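Zn-dependent hydrolase of metallo-beta-lactamase superfamily TM0207 (Thermotoga maritima, PDB 1VJN) is a putative hydrolase of the metallo-beta-lactamase superfamily, probably using bound zinc to cleave a substrate that is not known. Local coordinates at residues G19-A24 with V33-D38; V52-H57 with I107-E112; G148-G153 with L179-L184. All blocks are in the same frame, centred on the assembly; numbering follows the deposited sequence.

Overall arrangement
The fold is that of a metallo-beta-lactamase, two mixed beta sheets packed face to face. Interaction 1 lies at the open end of a hairpin in the first sheet. Interaction 2 joins that sheet to the second at the start of the histidine-rich family motif, whose first residue is His57, and through it probably reaches the metal site. Interaction 1 would support that site through Asp35 and Ser56: Asp35 OD2 lies 2.7 Å from Ser56 OG, and the two centres are 11 Å apart. Interaction 3, a surface contact between loops, is centred about 18 Å from the centre of interaction 1, touches it through Leu179 on His20, and stays about 9 Å from interaction 2 at the nearest atoms.

Interaction 1 (G19-A24 with V33-D38); sequences GHACFA and VTDPFD
Residues 19-24 and 33-38 form the open end of a beta hairpin in the first sheet of the metallo-beta-lactamase fold, where strands 22-27 and 30-34 run antiparallel and then part. Cys22 is one bump. With SG anti to the backbone N (chi1 -176°), its small side chain drops into a hollow walled by Val33, Pro36 and Phe37. SG lies 3.8 Å from Val33 CG1 and equally 3.8 Å from Pro36 CA, while CB rests obliquely against the Phe37 ring. A second hollow belongs to the type II' turn Gly19-Cys22, into which the Phe37 ring, the larger bump, rises. His20 covers one face of that ring with its own edge in a T-shaped stack, the planes 77° apart and His20 CD2 3.8 Å from Phe37 CE2. Gly19 suits a positive phi at which a beta carbon would strike the preceding carbonyl, and its own oxygen lies at the Phe37 ring edge. Thr34 OG1, not a backbone carbonyl, takes the Phe23 N-H at 3.1 Å where the strands begin to part. Held in the crowded position between N and carbonyl carbon (chi1 62°), OG1 gives its proton to Ala21 O at 2.9 Å along a lone pair. Ala21 O also accepts from His120 NE2, so two donors grip it. Beyond, Thr34 N bonds to Phe23 O at 3.0 Å, and Ala24 and Val33 form a non-hydrogen-bonded pair. Where the strands diverge, one water spans the gap, accepting from Ala21 N at 2.9 Å and donating to Asp35 O at 2.7 Å.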
loop_
_atom_site.group_PDB
_atom_site.type_symbol
_atom_site.label_atom_id
_atom_site.label_comp_id
_atom_site.label_asym_id
_atom_site.label_seq_id
_atom_site.Cartn_x
_atom_site.Cartn_y
_atom_site.Cartn_z
ATOM N N GLY A 19 10.213 -3.605 -2.247
ATOM C CA GLY A 19 10.354 -2.899 -3.516
ATOM C C GLY A 19 9.094 -2.966 -4.347
ATOM O O GLY A 19 8.223 -3.764 -4.084
ATOM N N HIS A 20 8.998 -2.126 -5.381
ATOM C CA HIS A 20 7.826 -2.083 -6.198
ATOM C C HIS A 20 6.593 -1.842 -5.280
ATOM O O HIS A 20 6.635 -0.915 -4.513
ATOM C CB HIS A 20 7.761 -3.308 -7.109
ATOM C CG HIS A 20 8.905 -3.398 -8.087
ATOM N ND1 HIS A 20 9.041 -2.537 -9.161
ATOM C CD2 HIS A 20 9.963 -4.238 -8.151
ATOM C CE1 HIS A 20 10.128 -2.845 -9.838
ATOM N NE2 HIS A 20 10.703 -3.878 -9.251
ATOM N N ALA A 21 5.521 -2.623 -5.359
ATOM C CA ALA A 21 4.322 -2.396 -4.494
ATOM C C ALA A 21 4.202 -3.537 -3.454
ATOM O O ALA A 21 3.140 -3.741 -2.876
ATOM C CB ALA A 21 3.068 -2.351 -5.349
ATOM N N CYS A 22 5.305 -4.261 -3.268
ATOM C CA CYS A 22 5.402 -5.427 -2.365
ATOM C C CYS A 22 5.867 -5.110 -0.948
ATOM O O CYS A 22 7.017 -4.760 -0.699
ATOM C CB CYS A 22 6.326 -6.474 -2.947
ATOM S SG CYS A 22 6.362 -7.959 -1.911
ATOM N N PHE A 23 4.926 -5.224 -0.029
ATOM C CA PHE A 23 5.111 -5.035 1.387
ATOM C C PHE A 23 4.661 -6.257 2.173
ATOM O O PHE A 23 3.681 -6.916 1.797
ATOM C CB PHE A 23 4.211 -3.889 1.849
ATOM C CG PHE A 23 4.523 -2.564 1.223
ATOM C CD1 PHE A 23 4.034 -2.246 -0.038
ATOM C CD2 PHE A 23 5.250 -1.624 1.912
ATOM C CE1 PHE A 23 4.318 -1.024 -0.626
ATOM C CE2 PHE A 23 5.523 -0.392 1.333
ATOM C CZ PHE A 23 5.056 -0.095 0.066
ATOM N N ALA A 24 5.367 -6.557 3.248
ATOM C CA ALA A 24 4.858 -7.493 4.264
ATOM C C ALA A 24 4.353 -6.643 5.405
ATOM O O ALA A 24 5.090 -5.776 5.931
ATOM C CB ALA A 24 5.921 -8.503 4.748
ATOM N N VAL A 33 1.177 -10.260 2.600
ATOM C CA VAL A 33 2.070 -9.784 1.552
ATOM C C VAL A 33 1.245 -9.221 0.380
ATOM O O VAL A 33 0.335 -9.877 -0.151
ATOM C CB VAL A 33 3.069 -10.865 1.090
ATOM C CG1 VAL A 33 4.034 -10.287 -0.019
ATOM C CG2 VAL A 33 3.883 -11.378 2.261
ATOM N N THR A 34 1.501 -7.971 0.028
ATOM C CA THR A 34 0.853 -7.353 -1.120
ATOM C C THR A 34 1.709 -7.478 -2.343
ATOM O O THR A 34 2.903 -7.359 -2.242
ATOM C CB THR A 34 0.633 -5.882 -0.911
ATOM O OG1 THR A 34 1.901 -5.225 -0.759
ATOM C CG2 THR A 34 -0.092 -5.674 0.410
ATOM N N ASP A 35 1.079 -7.708 -3.490
ATOM C CA ASP A 35 1.701 -7.570 -4.795
ATOM C C ASP A 35 3.152 -8.082 -4.890
ATOM O O ASP A 35 4.064 -7.290 -5.198
ATOM C CB ASP A 35 1.681 -6.103 -5.199
ATOM C CG ASP A 35 0.280 -5.573 -5.540
ATOM O OD1 ASP A 35 -0.731 -6.264 -5.348
ATOM O OD2 ASP A 35 0.102 -4.441 -6.034
ATOM N N PRO A 36 3.397 -9.371 -4.635
ATOM C CA PRO A 36 4.759 -9.894 -4.732
ATOM C C PRO A 36 5.199 -9.972 -6.193
ATOM O O PRO A 36 4.360 -9.937 -7.073
ATOM C CB PRO A 36 4.668 -11.283 -4.062
ATOM C CG PRO A 36 3.233 -11.659 -4.084
ATOM C CD PRO A 36 2.426 -10.422 -4.284
ATOM N N PHE A 37 6.496 -10.086 -6.447
ATOM C CA PHE A 37 7.047 -10.105 -7.821
ATOM C C PHE A 37 8.207 -11.084 -7.888
ATOM O O PHE A 37 8.588 -11.634 -6.852
ATOM C CB PHE A 37 7.594 -8.724 -8.192
ATOM C CG PHE A 37 8.617 -8.196 -7.195
ATOM C CD1 PHE A 37 9.909 -8.736 -7.137
ATOM C CD2 PHE A 37 8.268 -7.196 -6.275
ATOM C CE1 PHE A 37 10.851 -8.276 -6.200
ATOM C CE2 PHE A 37 9.199 -6.722 -5.352
ATOM C CZ PHE A 37 10.498 -7.261 -5.308
ATOM N N ASP A 38 8.780 -11.272 -9.089
ATOM C CA ASP A 38 10.164 -11.831 -9.253
ATOM C C ASP A 38 11.103 -10.794 -9.900
ATOM O O ASP A 38 12.323 -10.814 -9.702
ATOM C CB ASP A 38 10.171 -13.100 -10.108
ATOM C CG ASP A 38 9.206 -14.174 -9.602
ATOM O OD1 ASP A 38 8.795 -14.122 -8.416
ATOM O OD2 ASP A 38 8.802 -15.110 -10.337
HETATM O O HOH W 1 4.943 -5.197 -6.590
#

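Interaction 2 (V52-H57 with I107-E112)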
loop_
_atom_site.group_PDB
_atom_site.type_symbol
_atom_site.label_atom_id
_atom_site.label_comp_id
_atom_site.label_asym_id
_atom_site.label_seq_id
_atom_site.Cartn_x
_atom_site.Cartn_y
_atom_site.Cartn_z
ATOM N N VAL A 52 -1.721 -14.360 4.210
ATOM C CA VAL A 52 -2.472 -13.781 3.121
ATOM C C VAL A 52 -1.528 -13.163 2.091
ATOM O O VAL A 52 -0.487 -12.539 2.422
ATOM C CB VAL A 52 -3.472 -12.706 3.615
ATOM C CG1 VAL A 52 -4.334 -12.131 2.413
ATOM C CG2 VAL A 52 -4.319 -13.270 4.705
ATOM N N VAL A 53 -1.909 -13.343 0.828
ATOM C CA VAL A 53 -1.310 -12.594 -0.254
ATOM C C VAL A 53 -2.418 -11.848 -0.973
ATOM O O VAL A 53 -3.410 -12.459 -1.399
ATOM C CB VAL A 53 -0.553 -13.509 -1.252
ATOM C CG1 VAL A 53 -0.093 -12.726 -2.461
ATOM C CG2 VAL A 53 0.631 -14.173 -0.597
ATOM N N THR A 54 -2.272 -10.532 -1.124
ATOM C CA THR A 54 -3.201 -9.802 -2.011
ATOM C C THR A 54 -2.571 -9.332 -3.338
ATOM O O THR A 54 -1.377 -9.053 -3.400
ATOM C CB THR A 54 -3.735 -8.589 -1.300
ATOM O OG1 THR A 54 -2.647 -7.719 -0.977
ATOM C CG2 THR A 54 -4.444 -8.950 0.055
ATOM N N GLU A 55 -3.407 -9.193 -4.379
ATOM C CA GLU A 55 -2.959 -8.772 -5.697
ATOM C C GLU A 55 -3.880 -7.697 -6.207
ATOM O O GLU A 55 -5.032 -7.974 -6.480
ATOM C CB GLU A 55 -3.037 -9.938 -6.713
ATOM C CG GLU A 55 -2.283 -11.218 -6.360
ATOM C CD GLU A 55 -0.793 -11.184 -6.621
ATOM O OE1 GLU A 55 -0.224 -10.124 -7.044
ATOM O OE2 GLU A 55 -0.199 -12.267 -6.402
ATOM N N SER A 56 -3.350 -6.513 -6.407
ATOM C CA SER A 56 -4.067 -5.400 -6.964
ATOM C C SER A 56 -4.521 -5.579 -8.414
ATOM O O SER A 56 -5.522 -4.970 -8.815
ATOM C CB SER A 56 -3.228 -4.133 -6.799
ATOM O OG SER A 56 -2.093 -4.197 -7.596
ATOM N N HIS A 57 -3.811 -6.398 -9.198
ATOM C CA HIS A 57 -4.211 -6.699 -10.560
ATOM C C HIS A 57 -3.674 -8.070 -10.988
ATOM O O HIS A 57 -2.769 -8.600 -10.357
ATOM C CB HIS A 57 -3.746 -5.622 -11.521
ATOM C CG HIS A 57 -2.293 -5.330 -11.437
ATOM N ND1 HIS A 57 -1.759 -4.512 -10.467
ATOM C CD2 HIS A 57 -1.246 -5.789 -12.166
ATOM C CE1 HIS A 57 -0.445 -4.478 -10.599
ATOM N NE2 HIS A 57 -0.111 -5.226 -11.634
ATOM N N ILE A 107 -7.418 -3.265 -7.702
ATOM C CA ILE A 107 -8.100 -3.456 -6.459
ATOM C C ILE A 107 -7.248 -2.855 -5.348
ATOM O O ILE A 107 -6.118 -3.224 -5.174
ATOM C CB ILE A 107 -8.345 -4.907 -6.203
ATOM C CG1 ILE A 107 -9.101 -5.542 -7.378
ATOM C CG2 ILE A 107 -9.184 -5.099 -4.902
ATOM C CD1 ILE A 107 -9.218 -7.007 -7.294
ATOM N N VAL A 108 -7.876 -1.931 -4.626
ATOM C CA VAL A 108 -7.397 -1.322 -3.398
ATOM C C VAL A 108 -7.782 -2.267 -2.263
ATOM O O VAL A 108 -8.926 -2.729 -2.177
ATOM C CB VAL A 108 -8.126 0.038 -3.198
ATOM C CG1 VAL A 108 -7.909 0.577 -1.858
ATOM C CG2 VAL A 108 -7.740 1.028 -4.304
ATOM N N PHE A 109 -6.835 -2.590 -1.407
ATOM C CA PHE A 109 -7.124 -3.429 -0.251
ATOM C C PHE A 109 -7.001 -2.666 1.024
ATOM O O PHE A 109 -6.085 -1.873 1.195
ATOM C CB PHE A 109 -6.165 -4.642 -0.241
ATOM C CG PHE A 109 -6.541 -5.673 -1.257
ATOM C CD1 PHE A 109 -7.620 -6.502 -1.021
ATOM C CD2 PHE A 109 -5.852 -5.812 -2.449
ATOM C CE1 PHE A 109 -7.998 -7.413 -1.941
ATOM C CE2 PHE A 109 -6.259 -6.749 -3.375
ATOM C CZ PHE A 109 -7.295 -7.537 -3.128
ATOM N N VAL A 110 -7.913 -2.917 1.941
ATOM C CA VAL A 110 -7.867 -2.300 3.227
ATOM C C VAL A 110 -7.710 -3.408 4.287
ATOM O O VAL A 110 -8.454 -4.370 4.306
ATOM C CB VAL A 110 -9.126 -1.485 3.466
ATOM C CG1 VAL A 110 -9.066 -0.788 4.799
ATOM C CG2 VAL A 110 -9.299 -0.442 2.371
ATOM N N PHE A 111 -6.740 -3.251 5.157
ATOM C CA PHE A 111 -6.476 -4.214 6.231
ATOM C C PHE A 111 -6.784 -3.551 7.573
ATOM O O PHE A 111 -6.295 -2.451 7.881
ATOM C CB PHE A 111 -5.029 -4.683 6.173
ATOM C CG PHE A 111 -4.602 -5.067 4.799
ATOM C CD1 PHE A 111 -4.871 -6.336 4.311
ATOM C CD2 PHE A 111 -3.960 -4.166 3.984
ATOM C CE1 PHE A 111 -4.497 -6.694 3.057
ATOM C CE2 PHE A 111 -3.592 -4.520 2.714
ATOM C CZ PHE A 111 -3.868 -5.770 2.241
ATOM N N GLU A 112 -7.613 -4.216 8.359
ATOM C CA GLU A 112 -8.060 -3.675 9.634
ATOM C C GLU A 112 -7.566 -4.621 10.701
ATOM O O GLU A 112 -7.957 -5.784 10.720
ATOM C CB GLU A 112 -9.585 -3.539 9.649
ATOM C CG GLU A 112 -10.158 -2.885 10.903
ATOM C CD GLU A 112 -11.549 -2.260 10.699
ATOM O OE1 GLU A 112 -12.115 -2.319 9.579
ATOM O OE2 GLU A 112 -12.085 -1.681 11.674
#
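The apolar part of this contact is a piece of the core between the two sheets of the sandwich, where strand 52-54 of one faces strand 105-113 of the other. Thr54 and Phe109 reach toward each other tip to tip. Thr54 CB stands over the Phe109 ring in a CH-pi contact, 3.9 Å from the centroid and 19° off the normal, while Ile107 CG2 covers the opposite face, so the ring is held flat between them. The same Thr54 presents its methyl to the edge of Phe111, with CG2 3.8 Å from CE1. Branching at CB suits threonine to the spot: the extra methyl, CG2, reaches Phe111 while CB stays over Phe109. Phe111 continues the packing onto Leu25, Met27 and Ile32, and Ile88 backs both phenylalanines.

The polar contacts lie just past the end of strand 52-54. Ile107 N donates to Ser56 O at 2.8 Å, in the carbonyl plane and on a lone pair, with an N-H...O angle of 154°. Ser56 CA makes a CA-H...O contact to Ile107 O in return, and Glu55 O lies at the Phe109 ring edge, 3.6 Å from CE2.

Within 52-57, His57 ND1 donates to Ser56 OG at 2.9 Å, tilted 31° out of the ring plane, and Ser56 OG is also bonded to Asp35 OD2. His57 opens the family's histidine-rich motif. With ND1 acting as donor, NE2 of a neutral ring would keep its lone pair, consistent with metal binding as in relatives, and Asp35 would act as a second-shell carboxylate through Ser56.

Interaction 3 (G148-G153 with L179-L184)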
loop_
_atom_site.group_PDB
_atom_site.type_symbol
_atom_site.label_atom_id
_atom_site.label_comp_id
_atom_site.label_asym_id
_atom_site.label_seq_id
_atom_site.Cartn_x
_atom_site.Cartn_y
_atom_site.Cartn_z
ATOM N N GLY A 148 2.925 9.447 -11.355
ATOM C CA GLY A 148 2.237 10.382 -12.289
ATOM C C GLY A 148 1.744 10.072 -13.712
ATOM O O GLY A 148 0.895 10.822 -14.270
ATOM N N THR A 149 2.235 9.028 -14.336
ATOM C CA THR A 149 1.799 8.742 -15.733
ATOM C C THR A 149 0.960 7.460 -15.751
ATOM O O THR A 149 -0.161 7.432 -16.242
ATOM C CB THR A 149 3.067 8.565 -16.565
ATOM O OG1 THR A 149 3.694 9.835 -16.683
ATOM C CG2 THR A 149 2.807 8.160 -18.008
ATOM N N TYR A 150 1.534 6.408 -15.167
ATOM C CA TYR A 150 0.945 5.071 -15.059
ATOM C C TYR A 150 0.013 4.988 -13.844
ATOM O O TYR A 150 -0.788 4.073 -13.727
ATOM C CB TYR A 150 2.075 4.050 -14.904
ATOM C CG TYR A 150 3.107 4.303 -15.949
ATOM C CD1 TYR A 150 2.824 4.062 -17.291
ATOM C CD2 TYR A 150 4.339 4.874 -15.620
ATOM C CE1 TYR A 150 3.762 4.337 -18.283
ATOM C CE2 TYR A 150 5.279 5.147 -16.590
ATOM C CZ TYR A 150 4.992 4.882 -17.923
ATOM O OH TYR A 150 5.928 5.174 -18.898
ATOM N N THR A 151 0.171 5.930 -12.928
ATOM C CA THR A 151 -0.690 6.082 -11.765
ATOM C C THR A 151 -0.932 7.549 -11.582
ATOM O O THR A 151 -0.485 8.374 -12.362
ATOM C CB THR A 151 -0.001 5.527 -10.484
ATOM O OG1 THR A 151 1.156 6.322 -10.142
ATOM C CG2 THR A 151 0.554 4.097 -10.712
ATOM N N ILE A 152 -1.594 7.887 -10.499
ATOM C CA ILE A 152 -1.712 9.262 -10.083
ATOM C C ILE A 152 -0.341 9.834 -9.790
ATOM O O ILE A 152 0.625 9.090 -9.569
ATOM C CB ILE A 152 -2.619 9.397 -8.856
ATOM C CG1 ILE A 152 -2.252 8.405 -7.734
ATOM C CG2 ILE A 152 -4.068 9.132 -9.253
ATOM C CD1 ILE A 152 -2.996 8.661 -6.401
ATOM N N GLY A 153 -0.292 11.151 -9.830
ATOM C CA GLY A 153 0.873 11.947 -9.568
ATOM C C GLY A 153 0.801 12.489 -8.162
ATOM O O GLY A 153 -0.132 12.169 -7.401
ATOM N N LEU A 179 14.253 2.053 -12.709
ATOM C CA LEU A 179 12.915 2.263 -13.292
ATOM C C LEU A 179 12.573 3.753 -13.232
ATOM O O LEU A 179 12.248 4.271 -12.179
ATOM C CB LEU A 179 11.880 1.430 -12.564
ATOM C CG LEU A 179 10.598 1.024 -13.261
ATOM C CD1 LEU A 179 10.863 0.424 -14.632
ATOM C CD2 LEU A 179 9.924 0.009 -12.350
ATOM N N LYS A 180 12.693 4.432 -14.379
ATOM C CA LYS A 180 12.669 5.883 -14.424
ATOM C C LYS A 180 11.785 6.537 -15.505
ATOM O O LYS A 180 11.300 7.641 -15.276
ATOM C CB LYS A 180 14.104 6.430 -14.505
ATOM C CG LYS A 180 14.974 5.836 -15.587
ATOM C CD LYS A 180 16.458 6.117 -15.379
ATOM C CE LYS A 180 17.237 5.901 -16.703
ATOM N NZ LYS A 180 18.591 6.552 -16.780
ATOM N N PHE A 181 11.574 5.858 -16.646
ATOM C CA PHE A 181 10.865 6.431 -17.791
ATOM C C PHE A 181 9.457 6.905 -17.435
ATOM O O PHE A 181 8.602 6.131 -16.971
ATOM C CB PHE A 181 10.826 5.439 -18.960
ATOM C CG PHE A 181 10.510 6.077 -20.267
ATOM C CD1 PHE A 181 11.504 6.613 -21.053
ATOM C CD2 PHE A 181 9.190 6.154 -20.702
ATOM C CE1 PHE A 181 11.198 7.234 -22.254
ATOM C CE2 PHE A 181 8.873 6.773 -21.913
ATOM C CZ PHE A 181 9.870 7.305 -22.677
ATOM N N ASN A 182 9.237 8.199 -17.621
ATOM C CA ASN A 182 7.981 8.833 -17.257
ATOM C C ASN A 182 7.539 8.583 -15.846
ATOM O O ASN A 182 6.331 8.376 -15.598
ATOM C CB ASN A 182 6.849 8.366 -18.182
ATOM C CG ASN A 182 6.805 9.120 -19.445
ATOM O OD1 ASN A 182 7.267 10.263 -19.525
ATOM N ND2 ASN A 182 6.229 8.512 -20.450
ATOM N N LEU A 183 8.477 8.584 -14.908
ATOM C CA LEU A 183 8.112 8.498 -13.506
ATOM C C LEU A 183 8.724 9.681 -12.767
ATOM O O LEU A 183 9.900 9.923 -12.897
ATOM C CB LEU A 183 8.658 7.237 -12.899
ATOM C CG LEU A 183 8.027 5.913 -13.220
ATOM C CD1 LEU A 183 8.755 4.867 -12.411
ATOM C CD2 LEU A 183 6.535 5.952 -12.870
ATOM N N LEU A 184 7.929 10.383 -11.967
ATOM C CA LEU A 184 8.422 11.527 -11.219
ATOM C C LEU A 184 9.178 11.068 -9.980
ATOM O O LEU A 184 8.911 9.991 -9.440
ATOM C CB LEU A 184 7.259 12.423 -10.812
ATOM C CG LEU A 184 6.483 13.076 -11.964
ATOM C CD1 LEU A 184 5.170 13.683 -11.486
ATOM C CD2 LEU A 184 7.342 14.136 -12.713
HETATM O O HOH W 2 4.922 10.977 -14.506
#
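The Tyr150 ring has the methyl of its own neighbour, Thr149 CG2, over the centre of one face, 3.9 Å above the plane. At its edge, near the plane, lie Phe181 O and Leu183 CD2, the latter 3.7 Å from Tyr150 CD2. The Phe181 ring in turn receives Tyr150 OH at its edge. The contact joins the loop after strand 141-145 to the loop after strand 168-172, neighbouring parallel strands of the second sheet. Long enough to cross between these loops, the tyrosine lays its outer half along the type II turn Lys180-Leu183: OH sits 3.4 Å from Asn182 CB and makes at most a weak, unsettled bond to Phe181 O.

Asn182 occupies the third position of that turn with a positive phi (52°), which asparagine accepts readily, and Leu183 N closes the turn on Lys180 O. Beside it, a water accepts from Thr149 OG1 at 2.7 Å and donates to Asn182 O at 3.2 Å. Gly148 also has a positive phi, which crowds a side chain against the preceding carbonyl, and its bare CA leaves room for Leu184 CD1. Ile152 O is gripped by both Gly148 N and Thr151 OG1 ahead of helix 154-163, whose N-cap is Gly153.

The side chains thus bridge the two loops, which meet at the surface, with few and weak bonds, while a backbone hydrogen bond ties Leu184 to the adjoining Gly147.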